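Local structure of CRISPR-associated endoribonuclease Cas6 1 (Methanocaldococcus jannaschii DSM 2661, 5YI6) at residues K34-R45 with N93-L104; F158-K167 with C178-V186. The protein is a Cas6-family endoribonuclease that probably cleaves CRISPR transcripts into the short crRNAs used in antiviral defence. All coordinates share one frame; numbering follows the deposited sequence.

The two contacts lie on opposite sides of the chain's centre, their own centres about 34 Å apart and their nearest atoms about 18 Å apart, so neither touches the other. Interaction 1 belongs to the N-terminal Cas6 family region and interaction 2 to the C-terminal one, the two ferredoxin-like halves expected of a Cas6 protein. Interaction 1 borders the probable catalytic residues: the side chain of Ile35 is about 6 Å from that of Tyr32, the probable proton acceptor, and the side chain of Arg45 about 7 Å from that of His47, the probable proton donor. It also binds a phosphate through Lys34 and Ser37. Interaction 2 lies away from these sites and packs a helix against edge strand 182-195.

Interaction 1. Residues K34-R45 with N93-L104; sequences KIHSANPAYAKR and NFVAGLLEDGKL. With PO4 (phosphate ion), chain I.
Tyr42 lies as a knob among Phe94, Gly97, Leu98 and Asp101 of helix 88-101, where Gly97, lacking a side chain, lets Tyr42 CE1 come within 3.5 Å of Gly97 C. With CG anti to the carbonyl carbon (chi1 -59°), the ring points its hydroxyl at the C-terminal end of that helix, where Tyr42 OH donates to Asp101 OD2 at 2.8 Å on the anti side of the carboxylate. Lys34 NZ reaches the same oxygen from the syn side, 2.6 Å from Asp101 OD2, in a salt bridge. Its chain bends at chi2 (-60°) and then runs straight; lysine suits the place because its ammonium has three N-H groups, able to serve Asp101, Lys103 O and O4 of a phosphate, whose O3 takes a bond from Ser37 OG. The Phe94 ring is held between Ile35 CG1 on one face and its own helix neighbour Leu98 CD1 on the other, while Tyr42 CE1 meets its edge. Arg45, extended from CG to NE, sets one face of its guanidinium against Ala96 CB. Arg45 NH1 donates near the guanidinium plane to Ala41 O and forms a salt bridge with Glu100, 2.8 Å from Arg45 NH1 to Glu100 OE1, although the carboxylate stands 89° to that plane. Asn93 ND2 donates to Arg45 O. Two donors on Asp101 OD2, one a lysine, would be expected to favour the carboxylate form.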
loop_
_atom_site.group_PDB
_atom_site.type_symbol
_atom_site.label_atom_id
_atom_site.label_comp_id
_atom_site.label_asym_id
_atom_site.label_seq_id
_atom_site.Cartn_x
_atom_site.Cartn_y
_atom_site.Cartn_z
ATOM N N LYS A 34 -3.928 10.838 10.312
ATOM C CA LYS A 34 -5.213 10.347 10.824
ATOM C C LYS A 34 -4.987 9.318 11.926
ATOM O O LYS A 34 -5.604 9.380 12.991
ATOM C CB LYS A 34 -6.060 9.704 9.711
ATOM C CG LYS A 34 -6.488 10.661 8.571
ATOM C CD LYS A 34 -7.329 11.802 9.134
ATOM C CE LYS A 34 -7.984 12.590 7.964
ATOM N NZ LYS A 34 -8.730 13.788 8.455
ATOM N N ILE A 35 -4.120 8.337 11.664
ATOM C CA ILE A 35 -3.902 7.261 12.647
ATOM C C ILE A 35 -3.390 7.821 13.979
ATOM O O ILE A 35 -3.768 7.338 15.062
ATOM C CB ILE A 35 -2.931 6.218 12.049
ATOM C CG1 ILE A 35 -3.649 5.420 10.935
ATOM C CG2 ILE A 35 -2.388 5.262 13.131
ATOM C CD1 ILE A 35 -2.672 4.578 10.077
ATOM N N HIS A 36 -2.540 8.844 13.928
ATOM C CA HIS A 36 -1.930 9.405 15.125
ATOM C C HIS A 36 -2.641 10.663 15.619
ATOM O O HIS A 36 -2.129 11.360 16.509
ATOM C CB HIS A 36 -0.454 9.657 14.874
ATOM C CG HIS A 36 0.299 8.396 14.579
ATOM N ND1 HIS A 36 0.318 7.806 13.332
ATOM C CD2 HIS A 36 1.005 7.573 15.394
ATOM C CE1 HIS A 36 1.039 6.695 13.384
ATOM N NE2 HIS A 36 1.456 6.528 14.627
ATOM N N SER A 37 -3.856 10.899 15.150
ATOM C CA SER A 37 -4.604 12.098 15.509
ATOM C C SER A 37 -5.111 12.075 16.959
ATOM O O SER A 37 -5.502 11.037 17.493
ATOM C CB SER A 37 -5.803 12.242 14.552
ATOM O OG SER A 37 -6.602 13.346 14.938
ATOM N N ALA A 38 -5.156 13.257 17.583
ATOM C CA ALA A 38 -5.798 13.416 18.877
ATOM C C ALA A 38 -7.310 13.491 18.759
ATOM O O ALA A 38 -7.998 13.427 19.783
ATOM C CB ALA A 38 -5.281 14.673 19.596
ATOM N N ASN A 39 -7.839 13.648 17.546
ATOM C CA ASN A 39 -9.279 13.609 17.353
ATOM C C ASN A 39 -9.838 12.345 18.013
ATOM O O ASN A 39 -9.360 11.233 17.725
ATOM C CB ASN A 39 -9.596 13.618 15.851
ATOM C CG ASN A 39 -11.089 13.657 15.551
ATOM O OD1 ASN A 39 -11.925 13.378 16.405
ATOM N ND2 ASN A 39 -11.425 13.978 14.300
ATOM N N PRO A 40 -10.827 12.465 18.902
ATOM C CA PRO A 40 -11.397 11.268 19.530
ATOM C C PRO A 40 -11.976 10.270 18.540
ATOM O O PRO A 40 -12.086 9.090 18.891
ATOM C CB PRO A 40 -12.489 11.833 20.454
ATOM C CG PRO A 40 -12.074 13.225 20.728
ATOM C CD PRO A 40 -11.239 13.706 19.590
ATOM N N ALA A 41 -12.305 10.693 17.313
ATOM C CA ALA A 41 -12.729 9.737 16.298
ATOM C C ALA A 41 -11.671 8.665 16.060
ATOM O O ALA A 41 -12.010 7.535 15.688
ATOM C CB ALA A 41 -13.047 10.464 14.978
ATOM N N TYR A 42 -10.392 8.991 16.258
ATOM C CA TYR A 42 -9.315 8.024 16.078
ATOM C C TYR A 42 -8.679 7.585 17.383
ATOM O O TYR A 42 -8.278 6.427 17.510
ATOM C CB TYR A 42 -8.213 8.615 15.184
ATOM C CG TYR A 42 -8.736 9.027 13.813
ATOM C CD1 TYR A 42 -8.950 8.077 12.821
ATOM C CD2 TYR A 42 -8.998 10.376 13.513
ATOM C CE1 TYR A 42 -9.418 8.441 11.535
ATOM C CE2 TYR A 42 -9.488 10.753 12.220
ATOM C CZ TYR A 42 -9.674 9.786 11.249
ATOM O OH TYR A 42 -10.153 10.147 9.990
ATOM N N ALA A 43 -8.597 8.499 18.344
ATOM C CA ALA A 43 -7.762 8.314 19.518
ATOM C C ALA A 43 -8.143 7.050 20.281
ATOM O O ALA A 43 -7.286 6.205 20.553
ATOM C CB ALA A 43 -7.870 9.549 20.411
ATOM N N LYS A 44 -9.420 6.896 20.630
ATOM C CA LYS A 44 -9.801 5.704 21.384
ATOM C C LYS A 44 -9.645 4.447 20.534
ATOM O O LYS A 44 -9.072 3.436 20.984
ATOM C CB LYS A 44 -11.226 5.856 21.902
ATOM C CG LYS A 44 -11.824 7.268 21.714
ATOM C CD LYS A 44 -13.289 7.297 22.166
ATOM C CE LYS A 44 -13.976 8.632 21.923
ATOM N NZ LYS A 44 -14.870 8.577 20.714
ATOM N N ARG A 45 -10.086 4.526 19.276
ATOM C CA ARG A 45 -10.117 3.363 18.389
ATOM C C ARG A 45 -8.731 2.845 18.058
ATOM O O ARG A 45 -8.560 1.632 17.874
ATOM C CB ARG A 45 -10.860 3.713 17.088
ATOM C CG ARG A 45 -12.357 3.962 17.293
ATOM C CD ARG A 45 -13.032 4.331 15.991
ATOM N NE ARG A 45 -14.501 4.309 16.117
ATOM C CZ ARG A 45 -15.274 5.360 15.900
ATOM N NH1 ARG A 45 -14.724 6.513 15.530
ATOM N NH2 ARG A 45 -16.598 5.240 16.018
ATOM N N ASN A 93 -11.493 -0.519 12.962
ATOM C CA ASN A 93 -11.376 0.674 13.794
ATOM C C ASN A 93 -10.999 1.900 12.977
ATOM O O ASN A 93 -11.550 2.992 13.191
ATOM C CB ASN A 93 -10.329 0.441 14.886
ATOM C CG ASN A 93 -10.858 -0.407 16.032
ATOM O OD1 ASN A 93 -11.933 -0.976 15.955
ATOM N ND2 ASN A 93 -10.051 -0.556 17.064
ATOM N N PHE A 94 -10.028 1.747 12.066
ATOM C CA PHE A 94 -9.594 2.877 11.243
ATOM C C PHE A 94 -10.737 3.354 10.343
ATOM O O PHE A 94 -10.982 4.563 10.230
ATOM C CB PHE A 94 -8.345 2.461 10.440
ATOM C CG PHE A 94 -7.650 3.589 9.730
ATOM C CD1 PHE A 94 -7.831 4.917 10.125
ATOM C CD2 PHE A 94 -6.767 3.307 8.682
ATOM C CE1 PHE A 94 -7.137 5.949 9.475
ATOM C CE2 PHE A 94 -6.104 4.339 8.009
ATOM C CZ PHE A 94 -6.299 5.660 8.421
ATOM N N VAL A 95 -11.463 2.419 9.721
ATOM C CA VAL A 95 -12.593 2.800 8.870
ATOM C C VAL A 95 -13.654 3.545 9.682
ATOM O O VAL A 95 -14.190 4.560 9.233
ATOM C CB VAL A 95 -13.201 1.548 8.193
ATOM C CG1 VAL A 95 -14.644 1.810 7.649
ATOM C CG2 VAL A 95 -12.318 1.051 7.062
ATOM N N ALA A 96 -13.986 3.059 10.885
ATOM C CA ALA A 96 -14.989 3.770 11.689
ATOM C C ALA A 96 -14.543 5.204 11.983
ATOM O O ALA A 96 -15.360 6.146 11.951
ATOM C CB ALA A 96 -15.249 3.016 12.995
ATOM N N GLY A 97 -13.248 5.384 12.278
ATOM C CA GLY A 97 -12.741 6.729 12.518
ATOM C C GLY A 97 -12.787 7.596 11.266
ATOM O O GLY A 97 -13.180 8.764 11.321
ATOM N N LEU A 98 -12.369 7.041 10.127
ATOM C CA LEU A 98 -12.389 7.796 8.868
ATOM C C LEU A 98 -13.819 8.213 8.504
ATOM O O LEU A 98 -14.047 9.315 7.987
ATOM C CB LEU A 98 -11.810 6.930 7.739
ATOM C CG LEU A 98 -10.272 6.723 7.791
ATOM C CD1 LEU A 98 -9.856 5.498 6.944
ATOM C CD2 LEU A 98 -9.566 8.003 7.297
ATOM N N LEU A 99 -14.771 7.312 8.697
ATOM C CA LEU A 99 -16.165 7.638 8.354
ATOM C C LEU A 99 -16.737 8.689 9.298
ATOM O O LEU A 99 -17.470 9.576 8.854
ATOM C CB LEU A 99 -17.039 6.384 8.354
ATOM C CG LEU A 99 -16.762 5.473 7.156
ATOM C CD1 LEU A 99 -17.467 4.147 7.325
ATOM C CD2 LEU A 99 -17.162 6.155 5.835
ATOM N N GLU A 100 -16.402 8.617 10.598
ATOM C CA GLU A 100 -16.882 9.626 11.541
ATOM C C GLU A 100 -16.259 10.998 11.257
ATOM O O GLU A 100 -16.941 12.026 11.278
ATOM C CB GLU A 100 -16.586 9.185 12.988
ATOM C CG GLU A 100 -16.984 10.259 14.019
ATOM C CD GLU A 100 -16.705 9.872 15.470
ATOM O OE1 GLU A 100 -16.456 8.693 15.771
ATOM O OE2 GLU A 100 -16.744 10.773 16.317
ATOM N N ASP A 101 -14.949 11.037 11.031
ATOM C CA ASP A 101 -14.270 12.256 10.623
ATOM C C ASP A 101 -14.884 12.806 9.330
ATOM O O ASP A 101 -15.346 13.961 9.272
ATOM C CB ASP A 101 -12.771 11.907 10.474
ATOM C CG ASP A 101 -11.916 13.031 9.945
ATOM O OD1 ASP A 101 -12.434 14.082 9.519
ATOM O OD2 ASP A 101 -10.681 12.849 9.947
ATOM N N GLY A 102 -14.891 11.986 8.281
ATOM C CA GLY A 102 -15.586 12.303 7.052
ATOM C C GLY A 102 -14.782 13.064 6.022
ATOM O O GLY A 102 -15.278 13.263 4.901
ATOM N N LYS A 103 -13.574 13.509 6.350
ATOM C CA LYS A 103 -12.775 14.292 5.422
ATOM C C LYS A 103 -11.331 13.818 5.394
ATOM O O LYS A 103 -10.762 13.441 6.420
ATOM C CB LYS A 103 -12.820 15.792 5.747
ATOM C CG LYS A 103 -14.251 16.329 5.749
ATOM C CD LYS A 103 -14.294 17.804 5.478
ATOM C CE LYS A 103 -14.093 18.022 3.971
ATOM N NZ LYS A 103 -13.988 19.453 3.569
ATOM N N LEU A 104 -10.736 13.851 4.209
ATOM C CA LEU A 104 -9.331 13.474 4.034
ATOM C C LEU A 104 -8.692 14.473 3.092
ATOM O O LEU A 104 -9.137 14.618 1.955
ATOM C CB LEU A 104 -9.203 12.047 3.457
ATOM C CG LEU A 104 -7.765 11.593 3.144
ATOM C CD1 LEU A 104 -7.024 11.328 4.444
ATOM C CD2 LEU A 104 -7.795 10.333 2.288
HETATM P P PO4 I . -6.345 15.452 11.260
HETATM O O1 PO4 I . -5.287 14.487 10.754
HETATM O O2 PO4 I . -5.658 16.678 11.826
HETATM O O3 PO4 I . -7.175 14.825 12.368
HETATM O O4 PO4 I . -7.238 15.863 10.102
HETATM O O HOH W 1 -9.451 14.732 12.155
HETATM O O HOH W 2 -16.021 10.771 18.901
HETATM O O HOH W 3 -18.901 6.780 14.882
#

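Interaction 2. Residues F158-K167 with C178-V186; sequences FYENLKNNLK and CDMNFEFEV
Segment 158-167 of helix 158-174 runs roughly antiparallel to strand 182-186, the start of edge strand 182-195, with axes 9.6 Å apart at closest and N-to-C directions 140° apart, a helix-on-sheet layer of the ferredoxin-like (RAMP) fold expected of the C-terminal half. The chain leaves this helix and returns as the strand, which pairs along its other edge with strand 201-213. Tyr159 and Phe184 form an offset stack, centroids 4.4 Å apart and planes at 20°, with Tyr159 CE1 over the centre of the Phe184 ring. Phe184 CG stands between its backbone N and carbonyl carbon (chi1 65°), which turns the ring toward the helix, where Leu162 CD2 and Phe158 CE2 also reach Phe184 CZ. Phe182 has a similar first torsion and meets Leu166 CD2 and the aliphatic part of Lys163, whose long methylene chain suits a buried place with a charged tip. Beside this apolar row the contact turns polar. Tyr159 OH is gripped twice: it donates to the anti lone pair of Glu183 OE1 at 2.6 Å, the carboxylate nearly coplanar with the ring, and accepts from Phe184 N. Glu183, bent at chi2, also forms a salt bridge with Lys163 NZ, whose individual hydrogen bonds to the two carboxylate oxygens are weak. Asn181 joins the groups by giving its amide N-H to Glu183 OE2, 2.9 Å from Asn181 ND2, while its oxygen receives the extended Lys167: Lys167 NZ lies 2.8 Å from Asn181 OD1, tilted 20° from the carbonyl plane.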
loop_
_atom_site.group_PDB
_atom_site.type_symbol
_atom_site.label_atom_id
_atom_site.label_comp_id
_atom_site.label_asym_id
_atom_site.label_seq_id
_atom_site.Cartn_x
_atom_site.Cartn_y
_atom_site.Cartn_z
ATOM N N PHE A 158 16.736 -9.389 -6.019
ATOM C CA PHE A 158 15.338 -9.003 -5.798
ATOM C C PHE A 158 14.493 -10.204 -5.405
ATOM O O PHE A 158 13.700 -10.138 -4.459
ATOM C CB PHE A 158 14.776 -8.348 -7.056
ATOM C CG PHE A 158 13.333 -7.942 -6.943
ATOM C CD1 PHE A 158 12.992 -6.682 -6.438
ATOM C CD2 PHE A 158 12.332 -8.803 -7.369
ATOM C CE1 PHE A 158 11.653 -6.274 -6.374
ATOM C CE2 PHE A 158 10.990 -8.435 -7.279
ATOM C CZ PHE A 158 10.644 -7.156 -6.784
ATOM N N TYR A 159 14.633 -11.306 -6.146
ATOM C CA TYR A 159 13.718 -12.433 -6.024
ATOM C C TYR A 159 13.695 -12.988 -4.599
ATOM O O TYR A 159 12.634 -13.071 -3.951
ATOM C CB TYR A 159 14.111 -13.515 -7.044
ATOM C CG TYR A 159 13.090 -14.597 -7.199
ATOM C CD1 TYR A 159 12.021 -14.451 -8.091
ATOM C CD2 TYR A 159 13.175 -15.774 -6.462
ATOM C CE1 TYR A 159 11.063 -15.429 -8.220
ATOM C CE2 TYR A 159 12.218 -16.764 -6.587
ATOM C CZ TYR A 159 11.154 -16.574 -7.469
ATOM O OH TYR A 159 10.199 -17.530 -7.620
ATOM N N GLU A 160 14.864 -13.411 -4.101
ATOM C CA GLU A 160 14.874 -14.000 -2.772
ATOM C C GLU A 160 14.634 -12.954 -1.700
ATOM O O GLU A 160 14.067 -13.273 -0.654
ATOM C CB GLU A 160 16.197 -14.742 -2.522
ATOM C CG GLU A 160 16.272 -16.071 -3.312
ATOM C CD GLU A 160 15.124 -17.038 -2.981
ATOM O OE1 GLU A 160 14.753 -17.166 -1.792
ATOM O OE2 GLU A 160 14.591 -17.682 -3.912
ATOM N N ASN A 161 15.067 -11.718 -1.917
ATOM C CA ASN A 161 14.833 -10.703 -0.897
ATOM C C ASN A 161 13.347 -10.387 -0.751
ATOM O O ASN A 161 12.869 -10.173 0.368
ATOM C CB ASN A 161 15.638 -9.448 -1.190
ATOM C CG ASN A 161 17.074 -9.588 -0.701
ATOM O OD1 ASN A 161 17.642 -10.678 -0.769
ATOM N ND2 ASN A 161 17.652 -8.514 -0.203
ATOM N N LEU A 162 12.600 -10.383 -1.863
ATOM C CA LEU A 162 11.142 -10.197 -1.780
ATOM C C LEU A 162 10.489 -11.358 -1.015
ATOM O O LEU A 162 9.626 -11.149 -0.140
ATOM C CB LEU A 162 10.548 -10.068 -3.194
ATOM C CG LEU A 162 9.063 -9.614 -3.190
ATOM C CD1 LEU A 162 9.005 -8.139 -2.711
ATOM C CD2 LEU A 162 8.423 -9.756 -4.560
ATOM N N LYS A 163 10.892 -12.600 -1.336
ATOM C CA LYS A 163 10.339 -13.753 -0.620
ATOM C C LYS A 163 10.682 -13.711 0.872
ATOM O O LYS A 163 9.827 -13.949 1.727
ATOM C CB LYS A 163 10.852 -15.052 -1.245
ATOM C CG LYS A 163 10.259 -15.316 -2.659
ATOM C CD LYS A 163 10.885 -16.539 -3.304
ATOM C CE LYS A 163 10.842 -17.726 -2.371
ATOM N NZ LYS A 163 11.305 -18.933 -3.091
ATOM N N ASN A 164 11.942 -13.451 1.194
ATOM C CA ASN A 164 12.365 -13.495 2.586
ATOM C C ASN A 164 11.765 -12.355 3.379
ATOM O O ASN A 164 11.442 -12.526 4.560
ATOM C CB ASN A 164 13.881 -13.482 2.681
ATOM C CG ASN A 164 14.475 -14.799 2.234
ATOM O OD1 ASN A 164 13.842 -15.845 2.413
ATOM N ND2 ASN A 164 15.686 -14.770 1.677
ATOM N N ASN A 165 11.582 -11.199 2.753
ATOM C CA ASN A 165 10.858 -10.146 3.434
ATOM C C ASN A 165 9.463 -10.630 3.827
ATOM O O ASN A 165 9.026 -10.429 4.970
ATOM C CB ASN A 165 10.752 -8.908 2.535
ATOM C CG ASN A 165 9.739 -7.914 3.073
ATOM O OD1 ASN A 165 8.533 -8.028 2.810
ATOM N ND2 ASN A 165 10.217 -6.971 3.858
ATOM N N LEU A 166 8.749 -11.285 2.885
ATOM C CA LEU A 166 7.383 -11.704 3.206
ATOM C C LEU A 166 7.372 -12.742 4.320
ATOM O O LEU A 166 6.537 -12.684 5.223
ATOM C CB LEU A 166 6.666 -12.270 1.971
ATOM C CG LEU A 166 5.129 -12.358 2.137
ATOM C CD1 LEU A 166 4.563 -10.953 2.316
ATOM C CD2 LEU A 166 4.458 -13.079 0.971
ATOM N N LYS A 167 8.302 -13.705 4.269
ATOM C CA LYS A 167 8.339 -14.745 5.297
ATOM C C LYS A 167 8.685 -14.152 6.668
ATOM O O LYS A 167 8.072 -14.517 7.689
ATOM C CB LYS A 167 9.349 -15.820 4.891
ATOM C CG LYS A 167 8.931 -16.579 3.604
ATOM C CD LYS A 167 10.044 -17.528 3.132
ATOM C CE LYS A 167 9.600 -18.398 1.950
ATOM N NZ LYS A 167 10.720 -19.210 1.356
ATOM N N CYS A 178 6.944 -19.515 9.781
ATOM C CA CYS A 178 6.454 -19.510 8.405
ATOM C C CYS A 178 7.045 -20.751 7.751
ATOM O O CYS A 178 8.191 -20.760 7.314
ATOM C CB CYS A 178 6.862 -18.241 7.682
ATOM S SG CYS A 178 6.165 -18.191 5.973
ATOM N N ASP A 179 6.268 -21.831 7.766
ATOM C CA ASP A 179 6.606 -23.089 7.113
ATOM C C ASP A 179 6.068 -23.147 5.693
ATOM O O ASP A 179 5.679 -24.216 5.225
ATOM C CB ASP A 179 6.034 -24.262 7.911
ATOM C CG ASP A 179 6.889 -24.639 9.092
ATOM O OD1 ASP A 179 8.129 -24.509 8.994
ATOM O OD2 ASP A 179 6.317 -25.083 10.113
ATOM N N MET A 180 5.949 -22.010 5.033
ATOM C CA MET A 180 5.327 -21.947 3.722
ATOM C C MET A 180 6.290 -21.327 2.730
ATOM O O MET A 180 7.318 -20.745 3.084
ATOM C CB MET A 180 4.018 -21.151 3.771
ATOM C CG MET A 180 2.939 -21.877 4.501
ATOM S SD MET A 180 1.389 -20.979 4.584
ATOM C CE MET A 180 1.877 -19.627 5.700
ATOM N N ASN A 181 5.933 -21.453 1.459
ATOM C CA ASN A 181 6.765 -20.924 0.408
ATOM C C ASN A 181 5.864 -20.462 -0.731
ATOM O O ASN A 181 4.697 -20.849 -0.823
ATOM C CB ASN A 181 7.785 -21.966 -0.064
ATOM C CG ASN A 181 8.745 -21.403 -1.080
ATOM O OD1 ASN A 181 9.434 -20.424 -0.812
ATOM N ND2 ASN A 181 8.836 -22.048 -2.244
ATOM N N PHE A 182 6.400 -19.573 -1.550
ATOM C CA PHE A 182 5.741 -19.231 -2.796
ATOM C C PHE A 182 6.819 -18.899 -3.811
ATOM O O PHE A 182 8.001 -18.754 -3.472
ATOM C CB PHE A 182 4.742 -18.070 -2.608
ATOM C CG PHE A 182 5.390 -16.703 -2.547
ATOM C CD1 PHE A 182 5.308 -15.834 -3.630
ATOM C CD2 PHE A 182 6.047 -16.264 -1.392
ATOM C CE1 PHE A 182 5.883 -14.572 -3.575
ATOM C CE2 PHE A 182 6.604 -14.990 -1.330
ATOM C CZ PHE A 182 6.538 -14.151 -2.423
ATOM N N GLU A 183 6.405 -18.806 -5.081
ATOM C CA GLU A 183 7.279 -18.409 -6.178
ATOM C C GLU A 183 6.504 -17.447 -7.068
ATOM O O GLU A 183 5.283 -17.307 -6.945
ATOM C CB GLU A 183 7.760 -19.622 -6.992
ATOM C CG GLU A 183 8.325 -20.766 -6.139
ATOM C CD GLU A 183 9.701 -20.469 -5.547
ATOM O OE1 GLU A 183 10.340 -19.454 -5.922
ATOM O OE2 GLU A 183 10.172 -21.297 -4.733
ATOM N N PHE A 184 7.228 -16.777 -7.958
ATOM C CA PHE A 184 6.563 -15.835 -8.829
ATOM C C PHE A 184 7.344 -15.638 -10.110
ATOM O O PHE A 184 8.530 -15.961 -10.210
ATOM C CB PHE A 184 6.308 -14.490 -8.119
ATOM C CG PHE A 184 7.538 -13.717 -7.739
ATOM C CD1 PHE A 184 8.002 -12.673 -8.527
ATOM C CD2 PHE A 184 8.179 -13.970 -6.520
ATOM C CE1 PHE A 184 9.135 -11.923 -8.123
ATOM C CE2 PHE A 184 9.282 -13.230 -6.113
ATOM C CZ PHE A 184 9.771 -12.196 -6.909
ATOM N N GLU A 185 6.657 -15.066 -11.091
ATOM C CA GLU A 185 7.280 -14.714 -12.354
ATOM C C GLU A 185 6.839 -13.303 -12.693
ATOM O O GLU A 185 5.635 -13.028 -12.778
ATOM C CB GLU A 185 6.896 -15.683 -13.468
ATOM C CG GLU A 185 7.488 -15.267 -14.801
ATOM C CD GLU A 185 7.007 -16.129 -15.964
ATOM O OE1 GLU A 185 6.292 -17.131 -15.718
ATOM O OE2 GLU A 185 7.349 -15.792 -17.122
ATOM N N VAL A 186 7.811 -12.423 -12.876
ATOM C CA VAL A 186 7.538 -11.033 -13.223
ATOM C C VAL A 186 7.157 -10.980 -14.695
ATOM O O VAL A 186 7.929 -11.401 -15.564
ATOM C CB VAL A 186 8.757 -10.143 -12.933
ATOM C CG1 VAL A 186 8.473 -8.666 -13.324
ATOM C CG2 VAL A 186 9.136 -10.256 -11.481
HETATM O O HOH W 4 12.422 -20.908 -1.610
HETATM O O HOH W 5 10.241 -21.175 3.787
#